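Local coordinates for conjugal transfer protein TRWB (Escherichia coli, PDB 1E9R) that acts as the coupling protein of bacterial conjugation, probably a hexameric, ring-helicase-like P-loop ATPase that helps move DNA toward the secretion channel, at residues A313-T318 / T332-F337; L56-A61 / V68-L73; R151-E156 / T208-V213. All coordinates share one frame; numbering follows the deposited sequence.

Contact 1: residues A313-T318 / T332-F337; sequences AGLQST and TLRASF
Arg334, on helix 327-334, reaches toward Leu315 and Thr318, and Phe337, three residues on, meets Ala313. CG of Arg334 stands anti to the carbonyl carbon (chi1 -62°), and a bend at chi3 (-43°) turns the guanidinium so that Thr318 OG1 lies 3.5 Å above one face, toward its rim. Arg334 NH1 is 3.8 Å from Thr318 OG1, with no direct hydrogen bond. A water joins them instead: it gives a hydrogen to Thr318 O at 2.7 Å, accepts one from Thr318 OG1, and takes a weak bond from Arg334 NH1. Arg334 CD packs on Leu315 CD2 at 4.1 Å, the two side chains crossing at about a right angle. With an alanine here, the water would probably lose its weak guanidinium partner, and Leu315 CD2 the Arg334 CD that packs on it. A type I turn from Arg334 to Phe337 brings the Phe337 ring obliquely against Ala313, with CE2 3.6 Å from Ala313 CB. The contact thus joins a central-sheet strand to a helix and turn at a subunit interface, where Arg334 O and Phe337 O are hydrogen-bonded to Thr348 OG1 of a neighbouring subunit. Leu321 of helix 318-325 touches Leu315 and Arg334, and strand 309-315 pairs with strand 56-59.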
ATOM      1  N   ALA B 313       0.870 -27.014 -15.946  1.00 27.58           N
ATOM      2  CA  ALA B 313       0.793 -25.635 -16.402  1.00 26.98           C
ATOM      3  C   ALA B 313       2.150 -24.975 -16.498  1.00 28.41           C
ATOM      4  O   ALA B 313       2.991 -25.126 -15.619  1.00 30.51           O
ATOM      5  CB  ALA B 313      -0.118 -24.824 -15.465  1.00 23.65           C
ATOM      6  N   GLY B 314       2.362 -24.250 -17.587  1.00 27.68           N
ATOM      7  CA  GLY B 314       3.612 -23.539 -17.764  1.00 27.88           C
ATOM      8  C   GLY B 314       3.398 -22.151 -17.190  1.00 29.85           C
ATOM      9  O   GLY B 314       2.264 -21.656 -17.184  1.00 28.37           O
ATOM     10  N   LEU B 315       4.467 -21.522 -16.704  1.00 29.94           N
ATOM     11  CA  LEU B 315       4.378 -20.181 -16.127  1.00 31.60           C
ATOM     12  C   LEU B 315       5.676 -19.452 -16.392  1.00 32.21           C
ATOM     13  O   LEU B 315       6.683 -19.778 -15.779  1.00 31.29           O
ATOM     14  CB  LEU B 315       4.157 -20.258 -14.613  1.00 29.65           C
ATOM     15  CG  LEU B 315       4.012 -18.919 -13.881  1.00 30.53           C
ATOM     16  CD1 LEU B 315       2.727 -18.243 -14.342  1.00 29.23           C
ATOM     17  CD2 LEU B 315       3.988 -19.134 -12.370  1.00 27.11           C
ATOM     18  N   GLN B 316       5.663 -18.471 -17.293  1.00 34.76           N
ATOM     19  CA  GLN B 316       6.890 -17.747 -17.588  1.00 36.63           C
ATOM     20  C   GLN B 316       7.177 -16.622 -16.595  1.00 35.41           C
ATOM     21  O   GLN B 316       8.337 -16.334 -16.307  1.00 35.14           O
ATOM     22  CB  GLN B 316       6.870 -17.178 -19.005  1.00 38.38           C
ATOM     23  CG  GLN B 316       6.074 -15.907 -19.142  1.00 46.46           C
ATOM     24  CD  GLN B 316       6.447 -15.115 -20.385  1.00 49.66           C
ATOM     25  OE1 GLN B 316       6.503 -15.668 -21.490  1.00 50.34           O
ATOM     26  NE2 GLN B 316       6.699 -13.812 -20.213  1.00 48.54           N
ATOM     27  N   SER B 317       6.129 -15.987 -16.069  1.00 36.36           N
ATOM     28  CA  SER B 317       6.309 -14.893 -15.110  1.00 36.02           C
ATOM     29  C   SER B 317       5.384 -15.020 -13.911  1.00 35.24           C
ATOM     30  O   SER B 317       4.165 -14.986 -14.052  1.00 34.86           O
ATOM     31  CB  SER B 317       6.066 -13.537 -15.780  1.00 37.94           C
ATOM     32  OG  SER B 317       6.201 -12.478 -14.843  1.00 39.56           O
ATOM     33  N   THR B 318       5.968 -15.164 -12.728  1.00 35.36           N
ATOM     34  CA  THR B 318       5.176 -15.289 -11.515  1.00 34.82           C
ATOM     35  C   THR B 318       4.532 -13.919 -11.238  1.00 33.04           C
ATOM     36  O   THR B 318       3.468 -13.796 -10.612  1.00 32.76           O
ATOM     37  CB  THR B 318       6.073 -15.730 -10.329  1.00 37.44           C
ATOM     38  OG1 THR B 318       5.288 -15.786  -9.130  1.00 41.02           O
ATOM     39  CG2 THR B 318       7.242 -14.760 -10.140  1.00 35.09           C
ATOM     40  N   THR B 332      -1.935 -18.797  -3.724  1.00 25.29           N
ATOM     41  CA  THR B 332      -2.763 -19.951  -3.433  1.00 24.23           C
ATOM     42  C   THR B 332      -2.832 -20.862  -4.645  1.00 26.27           C
ATOM     43  O   THR B 332      -2.841 -22.091  -4.510  1.00 25.00           O
ATOM     44  CB  THR B 332      -4.176 -19.524  -3.077  1.00 24.54           C
ATOM     45  OG1 THR B 332      -4.125 -18.640  -1.953  1.00 25.85           O
ATOM     46  CG2 THR B 332      -5.037 -20.753  -2.759  1.00 23.33           C
ATOM     47  N   LEU B 333      -2.891 -20.256  -5.830  1.00 23.81           N
ATOM     48  CA  LEU B 333      -2.973 -21.016  -7.075  1.00 24.93           C
ATOM     49  C   LEU B 333      -1.690 -21.792  -7.306  1.00 24.11           C
ATOM     50  O   LEU B 333      -1.722 -22.988  -7.580  1.00 22.11           O
ATOM     51  CB  LEU B 333      -3.236 -20.083  -8.259  1.00 24.71           C
ATOM     52  CG  LEU B 333      -3.509 -20.768  -9.597  1.00 24.28           C
ATOM     53  CD1 LEU B 333      -4.749 -21.643  -9.507  1.00 24.39           C
ATOM     54  CD2 LEU B 333      -3.692 -19.711 -10.653  1.00 25.52           C
ATOM     55  N   ARG B 334      -0.561 -21.102  -7.192  1.00 24.20           N
ATOM     56  CA  ARG B 334       0.726 -21.750  -7.374  1.00 26.81           C
ATOM     57  C   ARG B 334       0.902 -22.837  -6.311  1.00 27.43           C
ATOM     58  O   ARG B 334       1.463 -23.899  -6.585  1.00 29.96           O
ATOM     59  CB  ARG B 334       1.871 -20.739  -7.261  1.00 24.50           C
ATOM     60  CG  ARG B 334       1.860 -19.634  -8.308  1.00 30.47           C
ATOM     61  CD  ARG B 334       3.216 -18.917  -8.373  1.00 34.47           C
ATOM     62  NE  ARG B 334       3.758 -18.655  -7.040  1.00 42.73           N
ATOM     63  CZ  ARG B 334       3.406 -17.633  -6.267  1.00 44.93           C
ATOM     64  NH1 ARG B 334       2.534 -16.742  -6.710  1.00 50.33           N
ATOM     65  NH2 ARG B 334       3.945 -17.490  -5.061  1.00 46.26           N
ATOM     66  N   ALA B 335       0.409 -22.576  -5.105  1.00 24.42           N
ATOM     67  CA  ALA B 335       0.529 -23.536  -4.020  1.00 25.13           C
ATOM     68  C   ALA B 335      -0.362 -24.753  -4.246  1.00 25.70           C
ATOM     69  O   ALA B 335      -0.287 -25.734  -3.503  1.00 26.59           O
ATOM     70  CB  ALA B 335       0.178 -22.863  -2.694  1.00 22.11           C
ATOM     71  N   SER B 336      -1.210 -24.690  -5.269  1.00 26.13           N
ATOM     72  CA  SER B 336      -2.112 -25.796  -5.560  1.00 25.48           C
ATOM     73  C   SER B 336      -1.452 -26.868  -6.423  1.00 25.51           C
ATOM     74  O   SER B 336      -2.001 -27.952  -6.605  1.00 22.58           O
ATOM     75  CB  SER B 336      -3.385 -25.271  -6.212  1.00 26.17           C
ATOM     76  OG  SER B 336      -4.080 -24.454  -5.286  1.00 29.99           O
ATOM     77  N   PHE B 337      -0.277 -26.552  -6.957  1.00 26.11           N
ATOM     78  CA  PHE B 337       0.490 -27.514  -7.731  1.00 27.80           C
ATOM     79  C   PHE B 337       1.541 -28.023  -6.731  1.00 30.60           C
ATOM     80  O   PHE B 337       2.274 -27.227  -6.136  1.00 30.83           O
ATOM     81  CB  PHE B 337       1.200 -26.847  -8.898  1.00 27.43           C
ATOM     82  CG  PHE B 337       0.280 -26.275  -9.933  1.00 27.95           C
ATOM     83  CD1 PHE B 337      -0.461 -25.132  -9.671  1.00 26.50           C
ATOM     84  CD2 PHE B 337       0.190 -26.858 -11.195  1.00 25.75           C
ATOM     85  CE1 PHE B 337      -1.266 -24.578 -10.649  1.00 26.06           C
ATOM     86  CE2 PHE B 337      -0.613 -26.305 -12.173  1.00 27.50           C
ATOM     87  CZ  PHE B 337      -1.338 -25.167 -11.901  1.00 27.24           C
TER
HETATM   88  O   HOH W   1       2.375 -15.635  -8.916  1.00 34.71           O

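Contact 2: residues L56-A61 / V68-L73; sequences LLVNGA and VLLREL
Val58 meets Leu69 and Leu70 with both of its methyls set by one torsion: CG1 anti to the backbone N (chi1 -178°) and CG2 anti to the carbonyl carbon. Leu69 extends its own CG anti to the backbone N (chi1 -168°), which carries its two methyls to the valine. Val58 CG2 then packs on Leu69 CD2 at 4.0 Å, while Val58 CG1 lies 4.2 Å from Leu69 CD1. On Leu70 a single methyl does the touching: its CD1 comes within 3.8 Å of Val58 CG2, the two side chains running past each other in opposite directions. One turn along from Leu69, Leu73 CD1 meets Leu56 CD2 at 3.6 Å. All five side chains are buried and the interface is wholly apolar. The strand and helix axes approach to 10.5 Å and run roughly antiparallel, at 151°. This is the strand-loop-helix of a probable P-loop (Walker A) motif: the chain leaves strand 56-59, passes Gly60 and turns back as helix 66-79, laying the helix on the sheet. There Leu69 also touches Val341 of strand 339-342, Leu70 and Leu73 rest on Val312 of strand 309-315, and both leucines reach Phe284 of strand 281-285.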
ATOM      1  N   LEU B  56       1.539 -30.363 -11.687  1.00 25.43           N
ATOM      2  CA  LEU B  56       2.889 -29.914 -11.974  1.00 27.03           C
ATOM      3  C   LEU B  56       2.943 -28.503 -12.536  1.00 27.04           C
ATOM      4  O   LEU B  56       2.263 -28.179 -13.520  1.00 26.24           O
ATOM      5  CB  LEU B  56       3.530 -30.857 -12.993  1.00 25.69           C
ATOM      6  CG  LEU B  56       4.978 -30.549 -13.384  1.00 26.51           C
ATOM      7  CD1 LEU B  56       5.892 -30.908 -12.222  1.00 29.53           C
ATOM      8  CD2 LEU B  56       5.375 -31.348 -14.616  1.00 28.61           C
ATOM      9  N   LEU B  57       3.780 -27.673 -11.921  1.00 28.43           N
ATOM     10  CA  LEU B  57       3.962 -26.297 -12.358  1.00 27.32           C
ATOM     11  C   LEU B  57       5.334 -26.181 -13.016  1.00 26.29           C
ATOM     12  O   LEU B  57       6.343 -26.453 -12.390  1.00 28.84           O
ATOM     13  CB  LEU B  57       3.855 -25.354 -11.156  1.00 26.18           C
ATOM     14  CG  LEU B  57       3.899 -23.857 -11.463  1.00 27.27           C
ATOM     15  CD1 LEU B  57       2.791 -23.491 -12.439  1.00 24.23           C
ATOM     16  CD2 LEU B  57       3.730 -23.075 -10.183  1.00 25.01           C
ATOM     17  N   VAL B  58       5.370 -25.802 -14.290  1.00 28.41           N
ATOM     18  CA  VAL B  58       6.634 -25.660 -15.017  1.00 28.72           C
ATOM     19  C   VAL B  58       6.983 -24.184 -15.140  1.00 31.18           C
ATOM     20  O   VAL B  58       6.458 -23.482 -15.997  1.00 30.89           O
ATOM     21  CB  VAL B  58       6.542 -26.269 -16.426  1.00 29.97           C
ATOM     22  CG1 VAL B  58       7.869 -26.155 -17.122  1.00 24.77           C
ATOM     23  CG2 VAL B  58       6.121 -27.715 -16.329  1.00 26.41           C
ATOM     24  N   ASN B  59       7.895 -23.732 -14.288  1.00 34.90           N
ATOM     25  CA  ASN B  59       8.294 -22.326 -14.223  1.00 36.01           C
ATOM     26  C   ASN B  59       9.613 -22.017 -14.952  1.00 35.97           C
ATOM     27  O   ASN B  59      10.641 -22.643 -14.698  1.00 38.77           O
ATOM     28  CB  ASN B  59       8.386 -21.934 -12.737  1.00 37.67           C
ATOM     29  CG  ASN B  59       8.419 -20.434 -12.512  1.00 39.34           C
ATOM     30  OD1 ASN B  59       8.824 -19.986 -11.449  1.00 43.35           O
ATOM     31  ND2 ASN B  59       7.983 -19.653 -13.495  1.00 40.05           N
ATOM     32  N   GLY B  60       9.578 -21.044 -15.858  1.00 35.78           N
ATOM     33  CA  GLY B  60      10.775 -20.683 -16.592  1.00 35.46           C
ATOM     34  C   GLY B  60      10.553 -19.539 -17.563  1.00 37.29           C
ATOM     35  O   GLY B  60       9.469 -19.399 -18.127  1.00 36.01           O
ATOM     36  N   ALA B  61      11.587 -18.724 -17.759  1.00 40.10           N
ATOM     37  CA  ALA B  61      11.520 -17.584 -18.671  1.00 43.34           C
ATOM     38  C   ALA B  61      11.332 -18.056 -20.115  1.00 44.31           C
ATOM     39  O   ALA B  61      11.353 -19.255 -20.387  1.00 45.00           O
ATOM     40  CB  ALA B  61      12.792 -16.750 -18.551  1.00 41.85           C
ATOM     41  N   VAL B  68       8.904 -27.724 -24.707  1.00 37.83           N
ATOM     42  CA  VAL B  68       9.565 -28.998 -24.960  1.00 37.77           C
ATOM     43  C   VAL B  68       9.173 -29.967 -23.857  1.00 39.07           C
ATOM     44  O   VAL B  68       8.795 -31.103 -24.130  1.00 39.89           O
ATOM     45  CB  VAL B  68      11.103 -28.863 -24.971  1.00 38.06           C
ATOM     46  CG1 VAL B  68      11.742 -30.239 -25.033  1.00 35.72           C
ATOM     47  CG2 VAL B  68      11.548 -28.032 -26.158  1.00 36.96           C
ATOM     48  N   LEU B  69       9.247 -29.505 -22.609  1.00 38.60           N
ATOM     49  CA  LEU B  69       8.910 -30.339 -21.454  1.00 38.14           C
ATOM     50  C   LEU B  69       7.459 -30.773 -21.470  1.00 38.54           C
ATOM     51  O   LEU B  69       7.162 -31.942 -21.225  1.00 38.84           O
ATOM     52  CB  LEU B  69       9.214 -29.602 -20.145  1.00 38.55           C
ATOM     53  CG  LEU B  69       9.192 -30.443 -18.865  1.00 38.67           C
ATOM     54  CD1 LEU B  69       9.942 -29.710 -17.778  1.00 38.74           C
ATOM     55  CD2 LEU B  69       7.770 -30.735 -18.429  1.00 36.42           C
ATOM     56  N   LEU B  70       6.551 -29.837 -21.741  1.00 39.09           N
ATOM     57  CA  LEU B  70       5.131 -30.174 -21.800  1.00 41.11           C
ATOM     58  C   LEU B  70       4.849 -31.153 -22.935  1.00 40.84           C
ATOM     59  O   LEU B  70       4.014 -32.048 -22.790  1.00 41.04           O
ATOM     60  CB  LEU B  70       4.269 -28.928 -21.999  1.00 40.16           C
ATOM     61  CG  LEU B  70       3.731 -28.286 -20.726  1.00 41.29           C
ATOM     62  CD1 LEU B  70       4.886 -27.670 -19.945  1.00 40.05           C
ATOM     63  CD2 LEU B  70       2.686 -27.238 -21.090  1.00 41.07           C
ATOM     64  N   ARG B  71       5.541 -30.975 -24.061  1.00 41.42           N
ATOM     65  CA  ARG B  71       5.370 -31.848 -25.225  1.00 43.88           C
ATOM     66  C   ARG B  71       5.752 -33.282 -24.840  1.00 43.60           C
ATOM     67  O   ARG B  71       5.021 -34.238 -25.124  1.00 41.94           O
ATOM     68  CB  ARG B  71       6.243 -31.361 -26.388  1.00 45.75           C
ATOM     69  CG  ARG B  71       5.727 -31.779 -27.762  1.00 51.21           C
ATOM     70  CD  ARG B  71       6.568 -31.184 -28.884  1.00 55.01           C
ATOM     71  NE  ARG B  71       6.584 -29.724 -28.833  1.00 58.74           N
ATOM     72  CZ  ARG B  71       7.695 -28.990 -28.841  1.00 60.10           C
ATOM     73  NH1 ARG B  71       8.877 -29.589 -28.899  1.00 61.20           N
ATOM     74  NH2 ARG B  71       7.630 -27.662 -28.787  1.00 61.72           N
ATOM     75  N   GLU B  72       6.895 -33.421 -24.178  1.00 42.19           N
ATOM     76  CA  GLU B  72       7.368 -34.722 -23.730  1.00 41.46           C
ATOM     77  C   GLU B  72       6.382 -35.394 -22.777  1.00 40.49           C
ATOM     78  O   GLU B  72       6.084 -36.581 -22.900  1.00 39.06           O
ATOM     79  CB  GLU B  72       8.713 -34.566 -23.034  1.00 41.36           C
ATOM     80  CG  GLU B  72       9.078 -35.762 -22.182  1.00 43.56           C
ATOM     81  CD  GLU B  72      10.454 -35.654 -21.555  1.00 45.02           C
ATOM     82  OE1 GLU B  72      11.267 -34.790 -21.986  1.00 47.00           O
ATOM     83  OE2 GLU B  72      10.714 -36.455 -20.632  1.00 45.50           O
ATOM     84  N   LEU B  73       5.891 -34.629 -21.813  1.00 39.63           N
ATOM     85  CA  LEU B  73       4.943 -35.147 -20.845  1.00 38.34           C
ATOM     86  C   LEU B  73       3.661 -35.629 -21.522  1.00 39.36           C
ATOM     87  O   LEU B  73       3.150 -36.704 -21.214  1.00 37.84           O
ATOM     88  CB  LEU B  73       4.608 -34.064 -19.825  1.00 39.60           C
ATOM     89  CG  LEU B  73       4.847 -34.417 -18.364  1.00 39.76           C
ATOM     90  CD1 LEU B  73       4.546 -33.215 -17.522  1.00 40.71           C
ATOM     91  CD2 LEU B  73       3.979 -35.582 -17.956  1.00 42.81           C
TER

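Contact 3: residues R151-E156 / T208-V213; sequences RLLLRE and TSARFV
Leu153 overlaps the methyl of Ala210 with two of its carbons: CD2 lies 3.8 Å from Ala210 CB, and Leu153 CB 3.9 Å from the same methyl. CG of Leu153 is anti to the backbone N (chi1 177°), carrying the branched end across to the second helix, where CD2 also comes within 4.1 Å of the backbone N of Arg211. The small alanine lets the backbones come close, with the CA atoms of Leu153 and Ala210 6.4 Å apart. Arg211 starts off away from the 151-156 helix, yet the aliphatic part of its chain still passes near the leucine, Leu153 CD2 to Arg211 CD being 4.3 Å. Its charged end is engaged beyond this pair, where Arg211 NH2 is hydrogen-bonded to Ala179 O. No hydrogen bond joins the two segments, and the contact is apolar packing between helices 141-163 and 201-217, remote from the probable nucleotide site. Leu184 of helix 181-188 touches both Leu153 and Arg211, while Leu188 adds to the leucine's cover. Tyr149, on helix 141-163 itself, touches Ala210, and Phe212, also on helix 201-217, meets the ring of Tyr149 of a neighbouring subunit, the planes at about 45°.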
ATOM      1  N   ARG B 151     -22.841 -11.331 -15.477  1.00 28.01           N
ATOM      2  CA  ARG B 151     -23.275 -12.714 -15.362  1.00 28.03           C
ATOM      3  C   ARG B 151     -24.767 -12.741 -15.107  1.00 28.64           C
ATOM      4  O   ARG B 151     -25.461 -13.634 -15.593  1.00 28.88           O
ATOM      5  CB  ARG B 151     -22.529 -13.427 -14.230  1.00 27.63           C
ATOM      6  CG  ARG B 151     -21.027 -13.336 -14.391  1.00 29.63           C
ATOM      7  CD  ARG B 151     -20.245 -14.419 -13.670  1.00 28.39           C
ATOM      8  NE  ARG B 151     -18.820 -14.100 -13.722  1.00 26.65           N
ATOM      9  CZ  ARG B 151     -18.201 -13.363 -12.807  1.00 26.06           C
ATOM     10  NH1 ARG B 151     -18.887 -12.900 -11.771  1.00 24.33           N
ATOM     11  NH2 ARG B 151     -16.918 -13.049 -12.946  1.00 26.28           N
ATOM     12  N   LEU B 152     -25.256 -11.765 -14.341  1.00 29.40           N
ATOM     13  CA  LEU B 152     -26.686 -11.651 -14.043  1.00 29.47           C
ATOM     14  C   LEU B 152     -27.432 -11.418 -15.359  1.00 28.75           C
ATOM     15  O   LEU B 152     -28.391 -12.118 -15.669  1.00 29.93           O
ATOM     16  CB  LEU B 152     -26.965 -10.476 -13.100  1.00 26.63           C
ATOM     17  CG  LEU B 152     -28.463 -10.164 -12.972  1.00 28.28           C
ATOM     18  CD1 LEU B 152     -29.186 -11.319 -12.286  1.00 26.90           C
ATOM     19  CD2 LEU B 152     -28.660  -8.882 -12.195  1.00 27.77           C
ATOM     20  N   LEU B 153     -26.984 -10.427 -16.126  1.00 27.60           N
ATOM     21  CA  LEU B 153     -27.601 -10.125 -17.407  1.00 28.61           C
ATOM     22  C   LEU B 153     -27.461 -11.322 -18.347  1.00 30.63           C
ATOM     23  O   LEU B 153     -28.392 -11.661 -19.080  1.00 31.67           O
ATOM     24  CB  LEU B 153     -26.949  -8.891 -18.034  1.00 26.75           C
ATOM     25  CG  LEU B 153     -27.448  -8.502 -19.432  1.00 26.08           C
ATOM     26  CD1 LEU B 153     -28.939  -8.317 -19.414  1.00 22.50           C
ATOM     27  CD2 LEU B 153     -26.780  -7.226 -19.882  1.00 23.84           C
ATOM     28  N   LEU B 154     -26.301 -11.971 -18.314  1.00 30.16           N
ATOM     29  CA  LEU B 154     -26.074 -13.119 -19.168  1.00 28.42           C
ATOM     30  C   LEU B 154     -26.962 -14.303 -18.832  1.00 31.18           C
ATOM     31  O   LEU B 154     -27.702 -14.775 -19.687  1.00 30.26           O
ATOM     32  CB  LEU B 154     -24.622 -13.574 -19.105  1.00 26.85           C
ATOM     33  CG  LEU B 154     -24.299 -14.748 -20.038  1.00 27.92           C
ATOM     34  CD1 LEU B 154     -24.341 -14.285 -21.491  1.00 26.64           C
ATOM     35  CD2 LEU B 154     -22.921 -15.313 -19.696  1.00 29.96           C
ATOM     36  N   ARG B 155     -26.909 -14.782 -17.592  1.00 32.58           N
ATOM     37  CA  ARG B 155     -27.696 -15.955 -17.232  1.00 34.25           C
ATOM     38  C   ARG B 155     -29.209 -15.807 -17.373  1.00 35.26           C
ATOM     39  O   ARG B 155     -29.889 -16.759 -17.761  1.00 33.53           O
ATOM     40  CB  ARG B 155     -27.317 -16.449 -15.828  1.00 35.16           C
ATOM     41  CG  ARG B 155     -27.877 -15.667 -14.668  1.00 41.27           C
ATOM     42  CD  ARG B 155     -27.460 -16.310 -13.349  1.00 40.96           C
ATOM     43  NE  ARG B 155     -26.241 -15.716 -12.817  1.00 42.11           N
ATOM     44  CZ  ARG B 155     -26.229 -14.700 -11.960  1.00 40.09           C
ATOM     45  NH1 ARG B 155     -27.370 -14.173 -11.538  1.00 39.75           N
ATOM     46  NH2 ARG B 155     -25.077 -14.197 -11.539  1.00 38.61           N
ATOM     47  N   GLU B 156     -29.743 -14.624 -17.082  1.00 36.58           N
ATOM     48  CA  GLU B 156     -31.181 -14.410 -17.216  1.00 37.85           C
ATOM     49  C   GLU B 156     -31.598 -14.285 -18.686  1.00 38.23           C
ATOM     50  O   GLU B 156     -32.615 -14.850 -19.089  1.00 36.89           O
ATOM     51  CB  GLU B 156     -31.619 -13.174 -16.431  1.00 36.75           C
ATOM     52  CG  GLU B 156     -31.593 -13.379 -14.921  1.00 41.37           C
ATOM     53  CD  GLU B 156     -32.321 -14.651 -14.481  1.00 42.63           C
ATOM     54  OE1 GLU B 156     -33.526 -14.801 -14.785  1.00 44.56           O
ATOM     55  OE2 GLU B 156     -31.690 -15.507 -13.826  1.00 42.41           O
ATOM     56  N   THR B 208     -25.707  -0.813 -17.480  1.00 26.57           N
ATOM     57  CA  THR B 208     -24.715  -0.301 -18.420  1.00 26.32           C
ATOM     58  C   THR B 208     -23.414  -1.062 -18.267  1.00 26.89           C
ATOM     59  O   THR B 208     -22.783  -1.424 -19.262  1.00 28.15           O
ATOM     60  CB  THR B 208     -24.415   1.193 -18.184  1.00 26.40           C
ATOM     61  OG1 THR B 208     -25.521   1.984 -18.617  1.00 28.04           O
ATOM     62  CG2 THR B 208     -23.203   1.615 -18.961  1.00 23.97           C
ATOM     63  N   SER B 209     -23.011  -1.296 -17.019  1.00 26.41           N
ATOM     64  CA  SER B 209     -21.776  -2.026 -16.744  1.00 27.01           C
ATOM     65  C   SER B 209     -21.821  -3.447 -17.286  1.00 27.79           C
ATOM     66  O   SER B 209     -20.855  -3.926 -17.885  1.00 29.43           O
ATOM     67  CB  SER B 209     -21.510  -2.058 -15.249  1.00 25.73           C
ATOM     68  OG  SER B 209     -21.113  -0.780 -14.817  1.00 25.56           O
ATOM     69  N   ALA B 210     -22.947  -4.114 -17.068  1.00 25.51           N
ATOM     70  CA  ALA B 210     -23.138  -5.472 -17.542  1.00 25.65           C
ATOM     71  C   ALA B 210     -22.960  -5.496 -19.059  1.00 26.54           C
ATOM     72  O   ALA B 210     -22.209  -6.306 -19.584  1.00 28.53           O
ATOM     73  CB  ALA B 210     -24.537  -5.961 -17.153  1.00 22.06           C
ATOM     74  N   ARG B 211     -23.648  -4.591 -19.755  1.00 29.59           N
ATOM     75  CA  ARG B 211     -23.581  -4.495 -21.215  1.00 30.78           C
ATOM     76  C   ARG B 211     -22.143  -4.446 -21.717  1.00 28.07           C
ATOM     77  O   ARG B 211     -21.774  -5.138 -22.664  1.00 28.54           O
ATOM     78  CB  ARG B 211     -24.328  -3.247 -21.681  1.00 32.03           C
ATOM     79  CG  ARG B 211     -25.787  -3.237 -21.273  1.00 36.52           C
ATOM     80  CD  ARG B 211     -26.690  -3.713 -22.401  1.00 42.17           C
ATOM     81  NE  ARG B 211     -27.194  -2.605 -23.205  1.00 43.23           N
ATOM     82  CZ  ARG B 211     -28.044  -2.735 -24.220  1.00 43.71           C
ATOM     83  NH1 ARG B 211     -28.492  -3.932 -24.581  1.00 42.02           N
ATOM     84  NH2 ARG B 211     -28.483  -1.649 -24.843  1.00 44.61           N
ATOM     85  N   PHE B 212     -21.335  -3.618 -21.077  1.00 26.74           N
ATOM     86  CA  PHE B 212     -19.938  -3.479 -21.449  1.00 25.33           C
ATOM     87  C   PHE B 212     -19.154  -4.773 -21.246  1.00 25.86           C
ATOM     88  O   PHE B 212     -18.395  -5.182 -22.118  1.00 27.25           O
ATOM     89  CB  PHE B 212     -19.301  -2.344 -20.653  1.00 22.41           C
ATOM     90  CG  PHE B 212     -19.543  -0.998 -21.240  1.00 24.04           C
ATOM     91  CD1 PHE B 212     -19.235  -0.749 -22.576  1.00 20.56           C
ATOM     92  CD2 PHE B 212     -20.060   0.030 -20.463  1.00 24.29           C
ATOM     93  CE1 PHE B 212     -19.434   0.503 -23.126  1.00 22.87           C
ATOM     94  CE2 PHE B 212     -20.266   1.297 -21.011  1.00 23.85           C
ATOM     95  CZ  PHE B 212     -19.953   1.534 -22.339  1.00 23.57           C
ATOM     96  N   VAL B 213     -19.325  -5.421 -20.102  1.00 27.30           N
ATOM     97  CA  VAL B 213     -18.611  -6.666 -19.862  1.00 29.09           C
ATOM     98  C   VAL B 213     -18.939  -7.630 -20.983  1.00 28.61           C
ATOM     99  O   VAL B 213     -18.047  -8.162 -21.625  1.00 28.53           O
ATOM    100  CB  VAL B 213     -19.024  -7.326 -18.529  1.00 28.46           C
ATOM    101  CG1 VAL B 213     -18.388  -8.691 -18.410  1.00 26.07           C
ATOM    102  CG2 VAL B 213     -18.601  -6.453 -17.367  1.00 27.32           C
TER

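In the fold
From the N terminus, contact 2 closes first, across the short loop between strand 56-59 and helix 66-79. Contact 3 follows, joining helices 141-163 and 201-217, with 51 residues between its two segments, in a mostly helical part of the chain. Contact 1 closes last, spanning the region from strand 309-315, through helices 318-325 and 327-334, to the turn at 334-337. The three are in series, none nested or crossing. Contacts 1 and 2 meet in the central sheet, where strands 56-59 and 309-315 are neighbours: Asn59 ND2 is 2.6 Å from Leu315 O, a probable hydrogen bond. Contact 3 stands apart, its centre about 30 Å from that of contact 1 and about 37 Å from that of contact 2.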